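Local atomic coordinates of glycerophosphoryl diester phosphodiesterase (PDB entry 3MZ2), a protein that probably hydrolyses glycerophosphodiesters, the deacylated remains of phospholipids, to an alcohol and glycerol 3-phosphate. Residues D18-I21 / S22-Y26; A191-D194 / Y195-N198; G199-W202 / S203-M206; E219-D222 / M223-R227. All coordinates share one frame; numbering follows the deposited sequence.

Contact 1 of 4, residues D18-I21 / S22-Y26; sequences DDLI and SFYQY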
# COMPACT_ATOMS: atom_id res chain seq x y z
N ASP A 18 17.48 -22.54 9.04
CA ASP A 18 18.87 -22.26 9.42
C ASP A 18 19.77 -21.96 8.20
O ASP A 18 20.62 -21.07 8.24
CB ASP A 18 19.48 -23.41 10.24
CG ASP A 18 18.86 -23.52 11.63
OD1 ASP A 18 18.24 -22.52 12.08
OD2 ASP A 18 19.01 -24.60 12.24
N ASP A 19 19.56 -22.69 7.10
CA ASP A 19 20.33 -22.43 5.88
C ASP A 19 19.99 -21.04 5.31
O ASP A 19 20.86 -20.34 4.80
CB ASP A 19 20.05 -23.46 4.79
CG ASP A 19 20.77 -24.77 4.99
OD1 ASP A 19 21.64 -24.91 5.90
OD2 ASP A 19 20.43 -25.66 4.17
N LEU A 20 18.73 -20.64 5.44
CA LEU A 20 18.29 -19.37 4.88
C LEU A 20 18.90 -18.26 5.70
O LEU A 20 19.39 -17.29 5.15
CB LEU A 20 16.75 -19.28 4.83
CG LEU A 20 16.16 -17.97 4.26
CD1 LEU A 20 16.56 -17.69 2.84
CD2 LEU A 20 14.61 -18.02 4.43
N ILE A 21 18.89 -18.39 7.02
CA ILE A 21 19.51 -17.38 7.91
C ILE A 21 21.00 -17.29 7.59
O ILE A 21 21.56 -16.21 7.41
CB ILE A 21 19.27 -17.74 9.40
CG1 ILE A 21 17.81 -17.52 9.77
CG2 ILE A 21 20.23 -16.97 10.37
CD1 ILE A 21 17.40 -18.21 11.08
N SER A 22 21.65 -18.45 7.44
CA SER A 22 23.06 -18.45 7.10
C SER A 22 23.35 -17.75 5.79
O SER A 22 24.31 -16.94 5.69
CB SER A 22 23.56 -19.88 7.00
OG SER A 22 24.97 -19.90 6.91
N PHE A 23 22.54 -18.06 4.78
CA PHE A 23 22.68 -17.49 3.44
C PHE A 23 22.71 -15.95 3.54
O PHE A 23 23.54 -15.30 2.91
CB PHE A 23 21.51 -17.97 2.53
CG PHE A 23 21.55 -17.44 1.10
CD1 PHE A 23 22.48 -17.92 0.17
CD2 PHE A 23 20.68 -16.45 0.68
CE1 PHE A 23 22.49 -17.46 -1.14
CE2 PHE A 23 20.71 -15.96 -0.61
CZ PHE A 23 21.61 -16.49 -1.52
N TYR A 24 21.85 -15.42 4.38
CA TYR A 24 21.70 -13.97 4.54
C TYR A 24 22.53 -13.37 5.70
O TYR A 24 22.38 -12.17 5.97
CB TYR A 24 20.21 -13.57 4.69
CG TYR A 24 19.53 -13.54 3.32
CD1 TYR A 24 19.97 -12.68 2.33
CD2 TYR A 24 18.44 -14.37 3.05
CE1 TYR A 24 19.40 -12.66 1.09
CE2 TYR A 24 17.85 -14.34 1.83
CZ TYR A 24 18.30 -13.46 0.84
OH TYR A 24 17.72 -13.47 -0.43
N GLN A 25 23.38 -14.15 6.36
CA GLN A 25 24.31 -13.59 7.35
C GLN A 25 25.46 -12.92 6.61
O GLN A 25 26.24 -13.59 5.87
CB GLN A 25 24.85 -14.65 8.33
CG GLN A 25 25.82 -14.11 9.41
CD GLN A 25 25.15 -13.19 10.44
OE1 GLN A 25 23.93 -12.97 10.41
NE2 GLN A 25 25.94 -12.66 11.38
N TYR A 26 25.58 -11.63 6.80
CA TYR A 26 26.68 -10.88 6.20
C TYR A 26 28.02 -11.52 6.55
O TYR A 26 28.28 -11.93 7.68
CB TYR A 26 26.65 -9.38 6.59
CG TYR A 26 27.83 -8.62 6.02
CD1 TYR A 26 27.82 -8.18 4.70
CD2 TYR A 26 28.96 -8.40 6.79
CE1 TYR A 26 28.92 -7.52 4.16
CE2 TYR A 26 30.03 -7.72 6.27
CZ TYR A 26 30.00 -7.28 4.96
OH TYR A 26 31.09 -6.60 4.41
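In L20 the first torsion (chi1 180°) sends CG away from the backbone N and beside the carbonyl carbon, whereas in Y24 CG is anti to the carbonyl carbon and beside the backbone N (chi1 -79°); these two settings bring the side chains alongside one another, pointing the same way, one helical turn apart. The methyl L20 CD1 lies 3.7 Å from the ring carbon Y24 CE2. On the tyrosine ring F23 also rests, its CD2 3.6 Å above the plane and over the centre, while Y24 CD2 lies in the plane of the phenylalanine ring at its edge. Leucine and two aromatics suit this buried face.

Beneath them runs the helix backbone: S22 N bonds D18 O at 2.9 Å and F23 N bonds D19 O at 2.8 Å. Y24 N reaches L20 O at 3.2 Å, with a weak bond to I21 O besides, and Y24 is where the chain leaves helical geometry. Aspartate fits early in a helix, and D19 OD2 accepts S15 N there. L20 packs on I134 and M181, F23 and Y24 on L33 of strand 33-36, and I21 on H204, which makes helix 17-23 a plug across the N-terminal ends of the strands, an arrangement typical of TIM barrels closed by a leading helix.

Contact 2 of 4, residues A191-D194 / Y195-N198; sequences AVQD and YEDN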
# COMPACT_ATOMS: atom_id res chain seq x y z
N ALA A 191 15.17 3.81 11.34
CA ALA A 191 14.61 2.50 10.92
C ALA A 191 15.39 1.37 11.62
O ALA A 191 14.78 0.45 12.11
CB ALA A 191 14.59 2.29 9.39
N VAL A 192 16.70 1.51 11.76
CA VAL A 192 17.50 0.47 12.45
C VAL A 192 16.95 0.31 13.87
O VAL A 192 16.73 -0.83 14.32
CB VAL A 192 18.99 0.81 12.48
CG1 VAL A 192 19.78 -0.21 13.37
CG2 VAL A 192 19.55 0.90 11.02
N GLN A 193 16.73 1.44 14.55
CA GLN A 193 16.27 1.45 15.92
C GLN A 193 14.87 0.84 16.05
O GLN A 193 14.58 0.12 17.02
CB GLN A 193 16.27 2.87 16.54
CG GLN A 193 15.97 2.91 18.07
CD GLN A 193 17.10 2.34 18.92
OE1 GLN A 193 18.27 2.71 18.75
NE2 GLN A 193 16.75 1.46 19.85
N ASP A 194 14.01 1.19 15.11
CA ASP A 194 12.63 0.65 15.02
C ASP A 194 12.61 -0.89 15.08
O ASP A 194 11.84 -1.49 15.86
CB ASP A 194 11.98 1.12 13.70
CG ASP A 194 10.55 0.70 13.55
OD1 ASP A 194 9.87 0.54 14.58
OD2 ASP A 194 10.10 0.56 12.40
N TYR A 195 13.40 -1.56 14.25
CA TYR A 195 13.38 -3.02 14.30
C TYR A 195 13.88 -3.54 15.62
O TYR A 195 13.35 -4.53 16.13
CB TYR A 195 14.15 -3.68 13.14
CG TYR A 195 13.48 -3.37 11.84
CD1 TYR A 195 12.37 -4.08 11.42
CD2 TYR A 195 13.91 -2.30 11.09
CE1 TYR A 195 11.72 -3.77 10.25
CE2 TYR A 195 13.26 -1.94 9.90
CZ TYR A 195 12.15 -2.69 9.49
OH TYR A 195 11.47 -2.41 8.32
N GLU A 196 14.89 -2.88 16.19
CA GLU A 196 15.42 -3.30 17.47
C GLU A 196 14.38 -3.12 18.56
O GLU A 196 14.17 -4.00 19.37
CB GLU A 196 16.72 -2.57 17.84
CG GLU A 196 17.78 -2.96 16.88
CD GLU A 196 19.12 -2.27 17.09
OE1 GLU A 196 19.17 -1.22 17.77
OE2 GLU A 196 20.12 -2.81 16.56
N ASP A 197 13.67 -1.99 18.53
CA ASP A 197 12.66 -1.71 19.53
C ASP A 197 11.49 -2.70 19.45
O ASP A 197 10.83 -2.97 20.48
CB ASP A 197 12.13 -0.29 19.36
CG ASP A 197 13.12 0.76 19.88
OD1 ASP A 197 14.13 0.39 20.50
OD2 ASP A 197 12.90 1.95 19.63
N ASN A 198 11.25 -3.24 18.25
CA ASN A 198 10.21 -4.25 18.05
C ASN A 198 10.71 -5.68 18.21
O ASN A 198 9.99 -6.63 17.94
CB ASN A 198 9.53 -4.07 16.69
CG ASN A 198 8.46 -2.99 16.73
OD1 ASN A 198 7.38 -3.23 17.22
ND2 ASN A 198 8.81 -1.77 16.33
O HOH W 1 18.39 -0.95 20.52
O HOH W 2 20.22 1.55 16.79
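D194 O is held by two donors of N198, the backbone N at 3.0 Å and the amide ND2 at 3.1 Å, which arrive from opposite faces of the carbonyl plane. Asparagine suits this place, the first residue to leave the helix, because its short amide can fold back on a carbonyl of the last turn. One residue earlier on the helix, Q193 NE2 gives a nearly straight bond (165°) to D197 OD1 at 2.9 Å; the acceptor lies in the amide plane, yet the carboxylate is met from above its own plane. A bend in the glutamine chain (chi2 70°) swings the amide toward D197. The backbone bond from D197 N to Q193 O, 2.7 Å long, keeps the pair in step.

Two waters form the next layer, each joining the Q193 amide to E196 OE1, one through NE2 and the other through OE1 of the glutamine. Farther out, D194 OD2 accepts G167 N, N198 OD1 accepts R171 NE, and Y195 OH bonds F185 O. With a leucine in place of N198, D194 O would lose its second donor and R171 would probably be left without this acceptor.

E196 OE2 takes W202 NE1 and a salt bridge from R227 NE while OE1 takes both waters, so the carboxylate receives donors at both oxygens, consistent with its being ionised.

Contact 3 of 4, residues G199-W202 / S203-M206; sequences GIPW and SHIM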
# COMPACT_ATOMS: atom_id res chain seq x y z
N GLY A 199 11.96 -5.81 18.63
CA GLY A 199 12.53 -7.13 18.94
C GLY A 199 12.66 -8.09 17.79
O GLY A 199 12.60 -9.32 18.02
N ILE A 200 12.87 -7.59 16.56
CA ILE A 200 13.05 -8.48 15.42
C ILE A 200 14.51 -8.90 15.34
O ILE A 200 15.38 -8.05 15.18
CB ILE A 200 12.68 -7.82 14.08
CG1 ILE A 200 11.33 -7.11 14.23
CG2 ILE A 200 12.64 -8.89 12.95
CD1 ILE A 200 10.17 -8.03 14.58
N PRO A 201 14.79 -10.21 15.41
CA PRO A 201 16.20 -10.61 15.31
C PRO A 201 16.83 -10.21 13.99
O PRO A 201 16.25 -10.42 12.95
CB PRO A 201 16.15 -12.14 15.42
CG PRO A 201 14.79 -12.45 15.96
CD PRO A 201 13.89 -11.37 15.54
N TRP A 202 18.03 -9.61 14.03
CA TRP A 202 18.69 -9.21 12.81
C TRP A 202 19.01 -10.46 11.94
O TRP A 202 19.10 -10.34 10.73
CB TRP A 202 19.96 -8.38 13.13
CG TRP A 202 19.69 -6.99 13.61
CD1 TRP A 202 20.09 -6.45 14.81
CD2 TRP A 202 19.04 -5.95 12.89
NE1 TRP A 202 19.66 -5.15 14.90
CE2 TRP A 202 19.04 -4.80 13.73
CE3 TRP A 202 18.44 -5.88 11.63
CZ2 TRP A 202 18.44 -3.59 13.34
CZ3 TRP A 202 17.86 -4.68 11.20
CH2 TRP A 202 17.86 -3.55 12.08
N SER A 203 19.18 -11.61 12.58
CA SER A 203 19.39 -12.84 11.85
C SER A 203 18.21 -13.17 10.93
O SER A 203 18.35 -13.96 10.01
CB SER A 203 19.64 -14.00 12.79
OG SER A 203 18.56 -14.23 13.68
N HIS A 204 17.04 -12.64 11.24
CA HIS A 204 15.87 -12.84 10.37
C HIS A 204 15.56 -11.70 9.38
O HIS A 204 14.47 -11.68 8.77
CB HIS A 204 14.66 -13.09 11.28
CG HIS A 204 14.71 -14.43 11.92
ND1 HIS A 204 13.79 -15.42 11.69
CD2 HIS A 204 15.62 -14.95 12.79
CE1 HIS A 204 14.12 -16.50 12.39
NE2 HIS A 204 15.21 -16.23 13.09
N ILE A 205 16.54 -10.82 9.19
CA ILE A 205 16.43 -9.65 8.35
C ILE A 205 17.50 -9.60 7.23
O ILE A 205 18.68 -9.84 7.46
CB ILE A 205 16.46 -8.38 9.18
CG1 ILE A 205 15.17 -8.33 10.00
CG2 ILE A 205 16.58 -7.14 8.27
CD1 ILE A 205 15.08 -7.12 10.89
N MSE A 206 17.00 -9.34 6.02
CA MSE A 206 17.79 -8.78 4.91
C MSE A 206 17.21 -7.40 4.69
O MSE A 206 15.99 -7.25 4.75
CB MSE A 206 17.69 -9.67 3.66
CG MSE A 206 18.49 -9.18 2.45
SE MSE A 206 17.37 -7.96 1.34
CE MSE A 206 16.37 -9.42 0.49
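P201 O and W202 O accept the successive backbone donors H204 N and I205 N at steep angles, the donors standing 57° and 65° out of the respective carbonyl planes. These are bonds from residue i+3 back to residue i, tighter than those of an alpha helix, at 2.9 Å for H204 N to P201 O and 3.0 Å for I205 N to W202 O. Proline suits the head of this short 3-10 turn, for its own nitrogen has no proton to offer and its ring favours the phi needed.

Side chains fill in round the turn. I205 reaches out with CG1 anti to its carbonyl carbon and an extended chain (chi2 179°), which sets CD1 between two neighbours: I200 CG2 at 3.7 Å and, obliquely, the indole carbon W202 CE3, also at 3.7 Å. The other branch, I205 CG2, lies 4.0 Å from W202 CZ3. An alanine at I205 is likely to open a gap between I200 and the indole and leave both less firmly packed. On another side P201 CB approaches H204 CD2 at 3.9 Å, while H204 ND1 is bonded to F180 O.

Upstream, G199, whose positive phi favours glycine, is the C-prime residue of a Schellman motif ending helix 189-197. Beyond the turn M206 pairs by backbone bonds with F182 and A184 and sends its side chain to Y24. The whole is the return of a beta-alpha-beta crossover, in which the chain turns from an outer helix into the next parallel strand of a TIM barrel.

Contact 4 of 4, residues E219-D222 / M223-R227; sequences EVID and MLHER. With SO4 (sulfate ion), chain D.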
# COMPACT_ATOMS: atom_id res chain seq x y z
N GLU A 219 26.29 4.93 5.71
CA GLU A 219 26.38 4.83 7.15
C GLU A 219 25.41 3.76 7.65
O GLU A 219 25.77 2.94 8.48
CB GLU A 219 26.08 6.20 7.77
CG GLU A 219 26.43 6.35 9.25
CD GLU A 219 25.46 5.64 10.16
OE1 GLU A 219 24.22 5.69 9.91
OE2 GLU A 219 25.95 5.06 11.17
N VAL A 220 24.18 3.75 7.13
CA VAL A 220 23.21 2.70 7.49
C VAL A 220 23.73 1.32 7.10
O VAL A 220 23.63 0.37 7.87
CB VAL A 220 21.83 3.00 6.90
CG1 VAL A 220 20.85 1.84 7.13
CG2 VAL A 220 21.28 4.33 7.48
N ILE A 221 24.34 1.22 5.91
CA ILE A 221 24.87 -0.06 5.46
C ILE A 221 25.97 -0.56 6.39
O ILE A 221 26.00 -1.76 6.72
CB ILE A 221 25.40 0.04 4.00
CG1 ILE A 221 24.24 0.22 3.01
CG2 ILE A 221 26.22 -1.16 3.66
CD1 ILE A 221 24.71 0.73 1.64
N ASP A 222 26.86 0.34 6.83
CA ASP A 222 27.91 -0.00 7.81
C ASP A 222 27.31 -0.50 9.13
O ASP A 222 27.74 -1.54 9.66
CB ASP A 222 28.83 1.20 8.04
CG ASP A 222 29.83 1.43 6.90
OD1 ASP A 222 30.02 0.53 6.06
OD2 ASP A 222 30.45 2.53 6.90
N MSE A 223 26.27 0.19 9.63
CA MSE A 223 25.56 -0.23 10.85
C MSE A 223 24.96 -1.62 10.69
O MSE A 223 25.03 -2.45 11.59
CB MSE A 223 24.42 0.73 11.17
CG MSE A 223 24.89 2.08 11.65
SE MSE A 223 23.39 3.29 11.89
CE MSE A 223 22.55 2.46 13.42
N LEU A 224 24.36 -1.85 9.54
CA LEU A 224 23.68 -3.10 9.25
C LEU A 224 24.69 -4.25 9.04
O LEU A 224 24.51 -5.35 9.54
CB LEU A 224 22.74 -2.95 8.05
CG LEU A 224 21.47 -2.14 8.35
CD1 LEU A 224 20.75 -1.81 7.05
CD2 LEU A 224 20.58 -2.89 9.38
N HIS A 225 25.78 -3.96 8.35
CA HIS A 225 26.85 -4.98 8.25
C HIS A 225 27.38 -5.40 9.61
O HIS A 225 27.62 -6.59 9.81
CB HIS A 225 28.03 -4.48 7.35
CG HIS A 225 27.72 -4.51 5.88
ND1 HIS A 225 28.52 -3.90 4.92
CD2 HIS A 225 26.68 -5.04 5.23
CE1 HIS A 225 27.97 -4.12 3.73
NE2 HIS A 225 26.87 -4.82 3.90
N GLU A 226 27.51 -4.44 10.57
CA GLU A 226 27.98 -4.72 11.95
C GLU A 226 27.04 -5.69 12.65
O GLU A 226 27.45 -6.49 13.48
CB GLU A 226 28.05 -3.42 12.77
CG GLU A 226 29.24 -2.51 12.44
CD GLU A 226 29.17 -1.14 13.14
OE1 GLU A 226 28.06 -0.69 13.53
OE2 GLU A 226 30.25 -0.51 13.32
N ARG A 227 25.76 -5.58 12.31
CA ARG A 227 24.70 -6.45 12.84
C ARG A 227 24.49 -7.74 12.05
O ARG A 227 23.55 -8.49 12.33
CB ARG A 227 23.39 -5.66 12.91
CG ARG A 227 23.41 -4.53 13.92
CD ARG A 227 22.39 -3.42 13.53
NE ARG A 227 22.20 -2.47 14.61
CZ ARG A 227 23.05 -1.51 14.94
NH1 ARG A 227 24.19 -1.33 14.27
NH2 ARG A 227 22.79 -0.71 15.97
S SO4 D . 25.70 1.87 15.85
O1 SO4 D . 25.44 3.18 15.26
O2 SO4 D . 26.19 0.91 14.84
O3 SO4 D . 26.74 2.03 16.87
O4 SO4 D . 24.47 1.39 16.46
O HOH W 3 30.43 -2.09 5.78
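M223, whose N bonds E219 O one turn back at 3.0 Å, has its own O gripped twice by R227. The backbone R227 N comes to M223 O at 3.3 Å and the guanidinium R227 NH1 at 3.0 Å, from opposite faces of the carbonyl plane; the arginine chain, extended from CG to NE, runs back beside the last turn, and its guanidinium holds M223 O close to its own plane. The same guanidinium holds a sulfate ion, probably from the crystallisation liquor: R227 NH2 reaches sulfate O4 at 2.7 Å, nearly straight at 172°, and NH1 bonds O2. Arginine suits this place because its flat group can serve a carbonyl and an anion at once.

Along another face I221 and H225 lie side by side. The methyl I221 CG2 stands over the imidazole, 3.7 Å from the ring centroid of H225 and 24° off the normal, a CH-pi contact. Histidine is fixed at its polar ends too: NE2 bonds D261 OD2, and a water in the ring plane links ND1 to D222 OD1. Y26 stacks on this ring as well. On the buried side, V220 CG1 meets L224 CD1 at 3.7 Å, branched aliphatic chains that suit a face turned to the sheet, and L224 continues onto A207, V209 and C231. This is the amphipathic outer helix of a beta-alpha-beta unit in a TIM barrel, 215-226, connecting strands 205-210 and 231-234 and packed against their outer side.

Overall arrangement
Contacts 2, 3 and 4 follow one another in the chain through neighbouring beta-alpha-beta units: contact 2 ends an outer helix, contact 3 leads from it into a barrel strand, and contact 4 ends the next helix along. Contact 1 stands apart in sequence, yet it touches contact 3 through I21 and Y24 and contact 4 through Y26. All four are partly buried. Aliphatic and aromatic groups dominate contacts 1 and 3, nearer the chain's centre (about 16 and 17 Å between centres), whereas contacts 2 and 4, at about 22 and 21 Å, add waters, carboxylates and an arginine on their solvent-facing sides. V192 packs against both V220 and W202, joining the two outer helices and the intervening loop.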